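Local coordinates for ABC transporter substrate-binding protein-branched chain amino acid transport (Streptococcus pneumoniae, PDB 4GNR), which binds isoleucine and probably delivers branched-chain amino acids to an ABC transporter as its extracellular substrate-binding component, at residues Leu148-Ala153 against Val201-Tyr206; Phe178-Thr183 against Tyr206-Lys211. All coordinates share one frame; numbering follows the deposited sequence.

Contact 1. Residues Leu148-Ala153 against Val201-Tyr206. With ILE (isoleucine), chain B.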
loop_
_atom_site.group_PDB
_atom_site.type_symbol
_atom_site.label_atom_id
_atom_site.label_comp_id
_atom_site.label_asym_id
_atom_site.label_seq_id
_atom_site.Cartn_x
_atom_site.Cartn_y
_atom_site.Cartn_z
ATOM N N LEU A 148 14.159 12.383 -11.676
ATOM C CA LEU A 148 13.524 11.072 -11.414
ATOM C C LEU A 148 14.616 10.262 -10.673
ATOM O O LEU A 148 15.734 10.101 -11.205
ATOM C CB LEU A 148 13.056 10.401 -12.697
ATOM C CG LEU A 148 12.324 9.062 -12.563
ATOM C CD1 LEU A 148 11.096 9.158 -11.632
ATOM C CD2 LEU A 148 11.927 8.544 -13.948
ATOM N N TYR A 149 14.285 9.746 -9.482
ATOM C CA TYR A 149 15.270 9.041 -8.602
ATOM C C TYR A 149 14.559 7.801 -8.103
ATOM O O TYR A 149 13.679 7.888 -7.267
ATOM C CB TYR A 149 15.707 10.034 -7.531
ATOM C CG TYR A 149 16.874 9.627 -6.650
ATOM C CD1 TYR A 149 17.944 8.922 -7.144
ATOM C CD2 TYR A 149 16.986 10.138 -5.377
ATOM C CE1 TYR A 149 19.071 8.645 -6.330
ATOM C CE2 TYR A 149 18.095 9.879 -4.573
ATOM C CZ TYR A 149 19.132 9.136 -5.054
ATOM O OH TYR A 149 20.242 8.887 -4.279
ATOM N N THR A 150 14.994 6.647 -8.586
ATOM C CA THR A 150 14.246 5.411 -8.383
ATOM C C THR A 150 14.996 4.246 -7.770
ATOM O O THR A 150 16.201 4.071 -8.005
ATOM C CB THR A 150 13.777 4.943 -9.842
ATOM O OG1 THR A 150 13.096 6.006 -10.514
ATOM C CG2 THR A 150 12.904 3.717 -9.843
ATOM N N ASP A 151 14.259 3.440 -6.994
ATOM C CA ASP A 151 14.802 2.211 -6.369
ATOM C C ASP A 151 14.942 1.215 -7.511
ATOM O O ASP A 151 13.977 0.571 -7.920
ATOM C CB ASP A 151 13.843 1.676 -5.296
ATOM C CG ASP A 151 14.337 0.405 -4.606
ATOM O OD1 ASP A 151 15.402 -0.145 -5.008
ATOM O OD2 ASP A 151 13.608 -0.025 -3.649
ATOM N N ASN A 152 16.187 1.006 -7.942
ATOM C CA ASN A 152 16.488 0.123 -9.074
ATOM C C ASN A 152 16.444 -1.355 -8.699
ATOM O O ASN A 152 16.631 -2.227 -9.548
ATOM C CB ASN A 152 17.871 0.442 -9.658
ATOM C CG ASN A 152 18.032 -0.067 -11.082
ATOM O OD1 ASN A 152 17.195 0.217 -11.951
ATOM N ND2 ASN A 152 19.141 -0.746 -11.350
ATOM N N ALA A 153 16.210 -1.638 -7.424
ATOM C CA ALA A 153 16.153 -3.019 -6.939
ATOM C C ALA A 153 14.709 -3.403 -6.711
ATOM O O ALA A 153 14.395 -4.415 -6.086
ATOM C CB ALA A 153 16.921 -3.133 -5.639
ATOM N N VAL A 201 10.935 13.339 -8.294
ATOM C CA VAL A 201 9.992 12.210 -8.201
ATOM C C VAL A 201 10.801 11.009 -7.711
ATOM O O VAL A 201 11.795 10.660 -8.343
ATOM C CB VAL A 201 9.319 11.946 -9.556
ATOM C CG1 VAL A 201 8.467 10.702 -9.491
ATOM C CG2 VAL A 201 8.452 13.145 -9.966
ATOM N N VAL A 202 10.364 10.398 -6.602
ATOM C CA VAL A 202 11.097 9.318 -5.945
ATOM C C VAL A 202 10.242 8.068 -5.731
ATOM O O VAL A 202 9.636 7.884 -4.682
ATOM C CB VAL A 202 11.681 9.780 -4.571
ATOM C CG1 VAL A 202 12.546 8.674 -3.931
ATOM C CG2 VAL A 202 12.504 11.078 -4.724
ATOM N N PRO A 203 10.196 7.178 -6.734
ATOM C CA PRO A 203 9.506 5.905 -6.578
ATOM C C PRO A 203 10.380 5.008 -5.664
ATOM O O PRO A 203 11.525 4.703 -5.969
ATOM C CB PRO A 203 9.422 5.362 -8.013
ATOM C CG PRO A 203 9.627 6.540 -8.885
ATOM C CD PRO A 203 10.629 7.381 -8.128
ATOM N N GLY A 204 9.775 4.555 -4.580
ATOM C CA GLY A 204 10.464 3.750 -3.594
ATOM C C GLY A 204 9.684 3.654 -2.299
ATOM O O GLY A 204 8.592 4.220 -2.149
ATOM N N TYR A 205 10.268 2.876 -1.394
ATOM C CA TYR A 205 9.728 2.586 -0.066
ATOM C C TYR A 205 10.263 3.554 1.004
ATOM O O TYR A 205 11.249 4.254 0.783
ATOM C CB TYR A 205 9.946 1.135 0.307
ATOM C CG TYR A 205 9.261 0.133 -0.613
ATOM C CD1 TYR A 205 7.904 0.195 -0.871
ATOM C CD2 TYR A 205 9.956 -0.934 -1.139
ATOM C CE1 TYR A 205 7.279 -0.767 -1.648
ATOM C CE2 TYR A 205 9.311 -1.920 -1.902
ATOM C CZ TYR A 205 7.981 -1.830 -2.146
ATOM O OH TYR A 205 7.376 -2.818 -2.896
ATOM N N TYR A 206 9.640 3.514 2.182
ATOM C CA TYR A 206 9.904 4.514 3.193
ATOM C C TYR A 206 11.313 4.559 3.735
ATOM O O TYR A 206 11.793 5.643 4.059
ATOM C CB TYR A 206 8.898 4.422 4.371
ATOM C CG TYR A 206 9.044 3.161 5.210
ATOM C CD1 TYR A 206 9.902 3.104 6.295
ATOM C CD2 TYR A 206 8.328 2.023 4.930
ATOM C CE1 TYR A 206 10.042 1.959 7.076
ATOM C CE2 TYR A 206 8.464 0.874 5.697
ATOM C CZ TYR A 206 9.324 0.841 6.760
ATOM O OH TYR A 206 9.385 -0.314 7.510
HETATM N N ILE B . 2.072 -0.635 -3.193
HETATM C CA ILE B . 3.377 -1.105 -2.650
HETATM C C ILE B . 3.676 -2.494 -3.203
HETATM O O ILE B . 4.750 -3.042 -2.878
HETATM C CB ILE B . 3.512 -0.910 -1.109
HETATM C CG1 ILE B . 2.282 -1.407 -0.384
HETATM C CG2 ILE B . 3.785 0.621 -0.625
HETATM C CD1 ILE B . 2.422 -1.313 1.119
HETATM O OXT ILE B . 2.847 -2.997 -3.988
HETATM O O HOH W 1 12.944 1.992 -1.801
#
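Leu148 and Val201 form a parallel beta bridge between strands 145-151 and 199-201, neighbours in the mixed sheet of one lobe of this periplasmic-binding-protein fold. Tyr149 N donates to Val201 O (2.9 Å), and two residues further Asp151 N donates to Pro203 O (3.2 Å), in the same parallel register. Between these bonds Val202 CA lies 3.2 Å from Tyr149 O in a CA-H...O contact. On the face of Leu148 and Val201, chi1 of -177° sets Leu148 CG anti to the backbone N, and from there Leu148 CD1 meets Val201 CG1 at 3.7 Å. The same methyl reaches the proline ring at Pro203 CD, which also packs against Thr150 OG1 (3.7 Å). Both carboxylate oxygens of Asp151 are engaged here: OD1 accepts from Ala153 N in an Asx turn, the donor standing above the carboxylate plane, while OD2 accepts from a water that in turn accepts from Tyr205 N, so the water links the strand end to the N-cap residue of helix 206-218. Tyr156 stacks on the Tyr205 ring; the O atom of the bound isoleucine lies at the edge of that ring, in its plane, and Tyr205 OH donates to it at 2.6 Å.

Contact 2. Residues Phe178-Thr183 against Tyr206-Lys211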
loop_
_atom_site.group_PDB
_atom_site.type_symbol
_atom_site.label_atom_id
_atom_site.label_comp_id
_atom_site.label_asym_id
_atom_site.label_seq_id
_atom_site.Cartn_x
_atom_site.Cartn_y
_atom_site.Cartn_z
ATOM N N PHE A 178 19.022 4.494 -6.877
ATOM C CA PHE A 178 19.508 4.075 -5.565
ATOM C C PHE A 178 18.965 2.626 -5.471
ATOM O O PHE A 178 18.252 2.148 -6.366
ATOM C CB PHE A 178 19.028 4.890 -4.386
ATOM C CG PHE A 178 17.522 4.930 -4.252
ATOM C CD1 PHE A 178 16.830 4.042 -3.424
ATOM C CD2 PHE A 178 16.793 5.883 -4.956
ATOM C CE1 PHE A 178 15.465 4.100 -3.337
ATOM C CE2 PHE A 178 15.422 5.948 -4.845
ATOM C CZ PHE A 178 14.759 5.058 -4.037
ATOM N N VAL A 179 19.309 1.896 -4.421
ATOM C CA VAL A 179 18.736 0.544 -4.249
ATOM C C VAL A 179 18.261 0.358 -2.797
ATOM O O VAL A 179 18.823 0.959 -1.878
ATOM C CB VAL A 179 19.664 -0.604 -4.641
ATOM C CG1 VAL A 179 20.034 -0.508 -6.109
ATOM C CG2 VAL A 179 20.877 -0.604 -3.781
ATOM N N ALA A 180 17.229 -0.462 -2.617
ATOM C CA ALA A 180 16.727 -0.740 -1.275
ATOM C C ALA A 180 17.902 -1.214 -0.417
ATOM O O ALA A 180 18.740 -2.012 -0.840
ATOM C CB ALA A 180 15.621 -1.763 -1.288
ATOM N N GLY A 181 17.940 -0.689 0.795
ATOM C CA GLY A 181 18.988 -0.999 1.763
ATOM C C GLY A 181 20.021 0.112 1.878
ATOM O O GLY A 181 20.736 0.218 2.892
ATOM N N ASP A 182 20.120 0.930 0.836
ATOM C CA ASP A 182 21.052 2.049 0.875
ATOM C C ASP A 182 20.701 3.015 1.987
ATOM O O ASP A 182 19.528 3.252 2.268
ATOM C CB ASP A 182 21.037 2.881 -0.424
ATOM C CG ASP A 182 21.683 2.193 -1.614
ATOM O OD1 ASP A 182 22.355 1.145 -1.470
ATOM O OD2 ASP A 182 21.559 2.771 -2.729
ATOM N N THR A 183 21.732 3.619 2.569
ATOM C CA THR A 183 21.514 4.635 3.603
ATOM C C THR A 183 22.256 5.959 3.272
ATOM O O THR A 183 22.060 6.962 3.930
ATOM C CB THR A 183 21.883 4.150 4.996
ATOM O OG1 THR A 183 23.291 3.981 5.026
ATOM C CG2 THR A 183 21.145 2.842 5.369
ATOM N N TYR A 206 9.640 3.514 2.182
ATOM C CA TYR A 206 9.904 4.514 3.193
ATOM C C TYR A 206 11.313 4.559 3.735
ATOM O O TYR A 206 11.793 5.643 4.059
ATOM C CB TYR A 206 8.898 4.422 4.371
ATOM C CG TYR A 206 9.044 3.161 5.210
ATOM C CD1 TYR A 206 9.902 3.104 6.295
ATOM C CD2 TYR A 206 8.328 2.023 4.930
ATOM C CE1 TYR A 206 10.042 1.959 7.076
ATOM C CE2 TYR A 206 8.464 0.874 5.697
ATOM C CZ TYR A 206 9.324 0.841 6.760
ATOM O OH TYR A 206 9.385 -0.314 7.510
ATOM N N ASN A 207 11.975 3.419 3.881
ATOM C CA ASN A 207 13.323 3.432 4.461
ATOM C C ASN A 207 14.270 4.259 3.650
ATOM O O ASN A 207 15.098 4.979 4.190
ATOM C CB ASN A 207 13.858 2.038 4.773
ATOM C CG ASN A 207 13.477 1.577 6.171
ATOM O OD1 ASN A 207 13.633 2.332 7.134
ATOM N ND2 ASN A 207 13.047 0.335 6.301
ATOM N N GLU A 208 14.191 4.121 2.331
ATOM C CA GLU A 208 15.037 4.885 1.439
ATOM C C GLU A 208 14.473 6.296 1.191
ATOM O O GLU A 208 15.204 7.289 1.280
ATOM C CB GLU A 208 15.258 4.167 0.112
ATOM C CG GLU A 208 16.031 2.855 0.226
ATOM C CD GLU A 208 15.266 1.751 0.967
ATOM O OE1 GLU A 208 14.075 1.540 0.676
ATOM O OE2 GLU A 208 15.919 1.064 1.798
ATOM N N ALA A 209 13.184 6.382 0.860
ATOM C CA ALA A 209 12.614 7.675 0.567
ATOM C C ALA A 209 12.754 8.658 1.724
ATOM O O ALA A 209 13.041 9.828 1.488
ATOM C CB ALA A 209 11.156 7.526 0.139
ATOM N N GLY A 210 12.537 8.204 2.946
ATOM C CA GLY A 210 12.658 9.115 4.078
ATOM C C GLY A 210 14.087 9.621 4.250
ATOM O O GLY A 210 14.326 10.799 4.544
ATOM N N LYS A 211 15.059 8.722 4.093
ATOM C CA LYS A 211 16.490 9.115 4.174
ATOM C C LYS A 211 16.858 10.074 3.031
ATOM O O LYS A 211 17.644 10.997 3.216
ATOM C CB LYS A 211 17.379 7.878 4.183
ATOM C CG LYS A 211 17.232 7.028 5.437
ATOM C CD LYS A 211 18.133 5.803 5.400
ATOM C CE LYS A 211 17.949 4.857 6.589
ATOM N NZ LYS A 211 16.615 4.179 6.563
HETATM O O HOH W 2 17.490 2.322 3.795
#
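Glu208 carries most of this contact, its side chain lying between the Phe178 ring and the type II beta turn from Val179 to Asp182. Glu208 CB comes within 3.5 Å of Phe178 CE1, on an oblique approach, and the carboxylate plane is turned only 21° from that of the ring. A bend at chi2 (68°) sets CD off the line of the chain, and OE2 accepts from Gly181 N (2.9 Å) in a nearly straight bond whose donor stands above the carboxylate plane. A water also donates to Glu208 OE2, and to Asp182 O at 2.7 Å. Lys211 runs alongside Thr183, with CE 4.0 Å from Thr183 CG2; its chain bends at chi4, and NZ donates to Asn207 O and to Gln239 OE1. In the second shell the turn is closed by Asp182 N donating to Val179 O (3.0 Å), while Asp182 OD2 accepts from Val179 N (2.9 Å), fixing the loop that presents Gly181 N. Tyr149 packs edge-to-face with Phe178. The contact thus joins the loop between strand 171-178, the outermost strand at its end of the sheet, and helix 186-193 to the first turns of helix 206-218, with helix 234-240 packed beside the latter.

How the contacts relate
Contacts 1 and 2 have centres 8 Å apart and share Tyr206, where the loop after strand 199-201 passes into helix 206-218. Their segments alternate along the chain, and strand 145-151 lies between strands 171-178 and 199-201 in the sheet. Asp151 of contact 1 reaches contact 2: its N is 3.4 Å from Phe178 CZ, and its OD1 accepts a weak hydrogen bond from Ala180 N at 3.0 Å. Asn152 N probably bonds to Phe178 O (2.8 Å). Contact 1 reaches the ligand directly through Tyr205, whereas the Glu208 side chain of contact 2 is about 10 Å from the isoleucine, so contact 2 does not itself touch the ligand.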